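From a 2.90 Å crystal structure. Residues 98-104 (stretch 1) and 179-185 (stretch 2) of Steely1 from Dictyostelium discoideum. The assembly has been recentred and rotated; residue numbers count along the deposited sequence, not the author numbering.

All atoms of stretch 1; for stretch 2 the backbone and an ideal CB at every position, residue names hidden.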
# COMPACT_ATOMS: atom_id res chain seq x y z
N LEU A 98 -18.63 -0.61 3.87
CA LEU A 98 -18.68 0.12 2.62
C LEU A 98 -17.95 -0.62 1.51
O LEU A 98 -18.44 -0.72 0.39
CB LEU A 98 -18.11 1.53 2.79
CG LEU A 98 -19.05 2.54 3.43
CD1 LEU A 98 -18.48 3.92 3.30
CD2 LEU A 98 -20.39 2.49 2.73
N ALA A 99 -16.77 -1.15 1.82
CA ALA A 99 -16.00 -1.88 0.82
C ALA A 99 -16.66 -3.20 0.43
O ALA A 99 -16.59 -3.63 -0.71
CB ALA A 99 -14.58 -2.14 1.34
N GLN A 100 -17.29 -3.85 1.40
CA GLN A 100 -17.97 -5.11 1.18
C GLN A 100 -19.13 -4.85 0.23
O GLN A 100 -19.40 -5.62 -0.69
CB GLN A 100 -18.48 -5.67 2.52
CG GLN A 100 -18.99 -7.13 2.40
CD GLN A 100 -19.61 -7.65 3.67
OE1 GLN A 100 -20.14 -8.77 3.71
NE2 GLN A 100 -19.56 -6.83 4.71
N GLN A 101 -19.82 -3.75 0.47
CA GLN A 101 -20.96 -3.34 -0.31
C GLN A 101 -20.56 -3.13 -1.77
O GLN A 101 -21.17 -3.66 -2.69
CB GLN A 101 -21.55 -2.06 0.29
CG GLN A 101 -22.98 -1.87 -0.17
CD GLN A 101 -23.67 -0.79 0.56
OE1 GLN A 101 -24.07 0.27 -0.01
NE2 GLN A 101 -23.86 -1.05 1.82
N ALA A 102 -19.50 -2.37 -1.97
CA ALA A 102 -19.01 -2.10 -3.32
C ALA A 102 -18.61 -3.41 -3.99
O ALA A 102 -19.10 -3.74 -5.08
CB ALA A 102 -17.83 -1.12 -3.27
N CYS A 103 -17.72 -4.16 -3.34
CA CYS A 103 -17.24 -5.44 -3.86
C CYS A 103 -18.38 -6.36 -4.25
O CYS A 103 -18.37 -6.97 -5.32
CB CYS A 103 -16.38 -6.15 -2.82
SG CYS A 103 -14.74 -5.51 -2.69
N LEU A 104 -19.37 -6.47 -3.37
CA LEU A 104 -20.52 -7.31 -3.61
C LEU A 104 -21.15 -6.86 -4.93
O LEU A 104 -21.30 -7.65 -5.86
CB LEU A 104 -21.50 -7.16 -2.45
CG LEU A 104 -21.94 -8.43 -1.73
CD1 LEU A 104 -20.86 -9.50 -1.80
CD2 LEU A 104 -22.29 -8.10 -0.29
N UNK A 179 -8.74 -10.14 -11.09
CA UNK A 179 -8.46 -9.24 -9.98
C UNK A 179 -9.63 -8.35 -9.56
O UNK A 179 -10.19 -7.62 -10.37
CB UNK A 179 -7.27 -8.35 -10.35
N UNK A 180 -9.98 -8.42 -8.28
CA UNK A 180 -11.05 -7.60 -7.70
C UNK A 180 -10.38 -6.43 -6.99
O UNK A 180 -9.51 -6.62 -6.15
CB UNK A 180 -11.93 -8.40 -6.74
N UNK A 181 -10.79 -5.20 -7.30
CA UNK A 181 -10.18 -4.03 -6.67
C UNK A 181 -11.21 -3.15 -5.97
O UNK A 181 -12.27 -2.87 -6.52
CB UNK A 181 -9.42 -3.21 -7.71
N UNK A 182 -10.88 -2.71 -4.76
CA UNK A 182 -11.77 -1.84 -3.98
C UNK A 182 -11.02 -0.61 -3.50
O UNK A 182 -10.03 -0.71 -2.78
CB UNK A 182 -12.36 -2.59 -2.79
N UNK A 183 -11.49 0.56 -3.90
CA UNK A 183 -10.89 1.80 -3.46
C UNK A 183 -11.96 2.44 -2.58
O UNK A 183 -13.06 2.76 -3.03
CB UNK A 183 -10.46 2.70 -4.62
N UNK A 184 -11.65 2.59 -1.30
CA UNK A 184 -12.61 3.16 -0.38
C UNK A 184 -11.91 4.20 0.50
O UNK A 184 -10.86 3.93 1.10
CB UNK A 184 -13.26 2.07 0.47
N UNK A 185 -12.47 5.40 0.54
CA UNK A 185 -11.88 6.49 1.31
C UNK A 185 -12.95 7.24 2.09
O UNK A 185 -14.05 7.45 1.58
CB UNK A 185 -11.13 7.45 0.39

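A helix (98-104) lies across an extended strand (179-185), their N-to-C directions 142° apart and their axes 8.6 Å apart at closest approach. Because a strand alternates its side chains, the even positions should face the helix and the odd ones should not.

Position 179 has a CB with nothing of stretch 1 within 5.5 Å, so the helix sets no rule; its extended backbone would suit many residues. It is Ile179, out of reach of the helix.

At position 180, CA-to-CB points toward the helix, but the ideal CB again finds nothing within 5.5 Å. A short side chain would fall short of the sulfur of Cys103, the nearest feature on offer, whereas a longer apolar one such as leucine, isoleucine or methionine could reach it. The deposited residue is Leu180, with chi1 t and chi2 p, which brings CD2 to 3.8 Å from Cys103 SG.

Position 181 turns its CB away, leaving the choice to whatever lies on that side of the strand; the beta backbone is comfortable for a branched residue. It is Val181, which makes no contact with the helix.

Position 182 is the tightest spot. Its ideal CB already sits 3.8 Å from Cys103 SG and 4.7 Å from Ala99 CB, so little depth remains, and the visible neighbours favour something small or compact and apolar: alanine, valine, perhaps cysteine. Val182 is found. Its CG1 reaches Ala99 (CB 3.9 Å, O 3.7 Å), Ala102 CB (4.3 Å) and Cys103 SG (3.5 Å). CG2 adds the shortest approach, 3.0 Å to Cys103 SG, very close for an apolar pair. Its chi1 of -141° lies between wells.

Position 183 points away again, so this contact does not discriminate. Cys183 occupies it, chi1 m, and does not touch the helix.

Position 184 faces the helix where the CA atoms of the two stretches come closest: its CA is 6.2 Å from the CA of Ala99. The ideal CB is 4.5 Å from Ala99 CB and 5.4 Å from Leu98 CB, a shallow apolar surface suited to alanine, valine or threonine. Thr184 presents a methyl, with CG2 3.7 Å from Ala99 CB. No hydrogen bond crosses to the helix.

Position 185 points away, so even a long or charged side chain could be accommodated as far as the helix is concerned. It is Glu185, whose carboxylate is hydrogen-bonded elsewhere in the structure.

Stretch 2, residues 179-185: ILVVCTE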
# COMPACT_ATOMS: atom_id res chain seq x y z
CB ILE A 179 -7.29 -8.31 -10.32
CG1 ILE A 179 -6.12 -9.11 -10.89
CG2 ILE A 179 -6.84 -7.54 -9.09
CD1 ILE A 179 -6.11 -9.17 -12.40
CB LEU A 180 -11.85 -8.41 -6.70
CG LEU A 180 -12.75 -7.58 -5.78
CD1 LEU A 180 -13.90 -6.99 -6.57
CD2 LEU A 180 -13.25 -8.45 -4.65
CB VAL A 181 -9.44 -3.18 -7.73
CG1 VAL A 181 -8.71 -2.05 -7.07
CG2 VAL A 181 -8.47 -4.03 -8.53
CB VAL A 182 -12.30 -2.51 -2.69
CG1 VAL A 182 -13.76 -2.11 -2.47
CG2 VAL A 182 -12.11 -4.00 -2.75
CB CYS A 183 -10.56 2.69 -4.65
SG CYS A 183 -9.44 1.90 -5.80
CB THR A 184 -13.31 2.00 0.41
OG1 THR A 184 -13.58 2.41 1.75
CG2 THR A 184 -12.46 0.72 0.38
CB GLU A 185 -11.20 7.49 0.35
CG GLU A 185 -10.29 6.87 -0.70
CD GLU A 185 -8.82 6.84 -0.29
OE1 GLU A 185 -7.96 6.58 -1.15
OE2 GLU A 185 -8.51 7.06 0.89
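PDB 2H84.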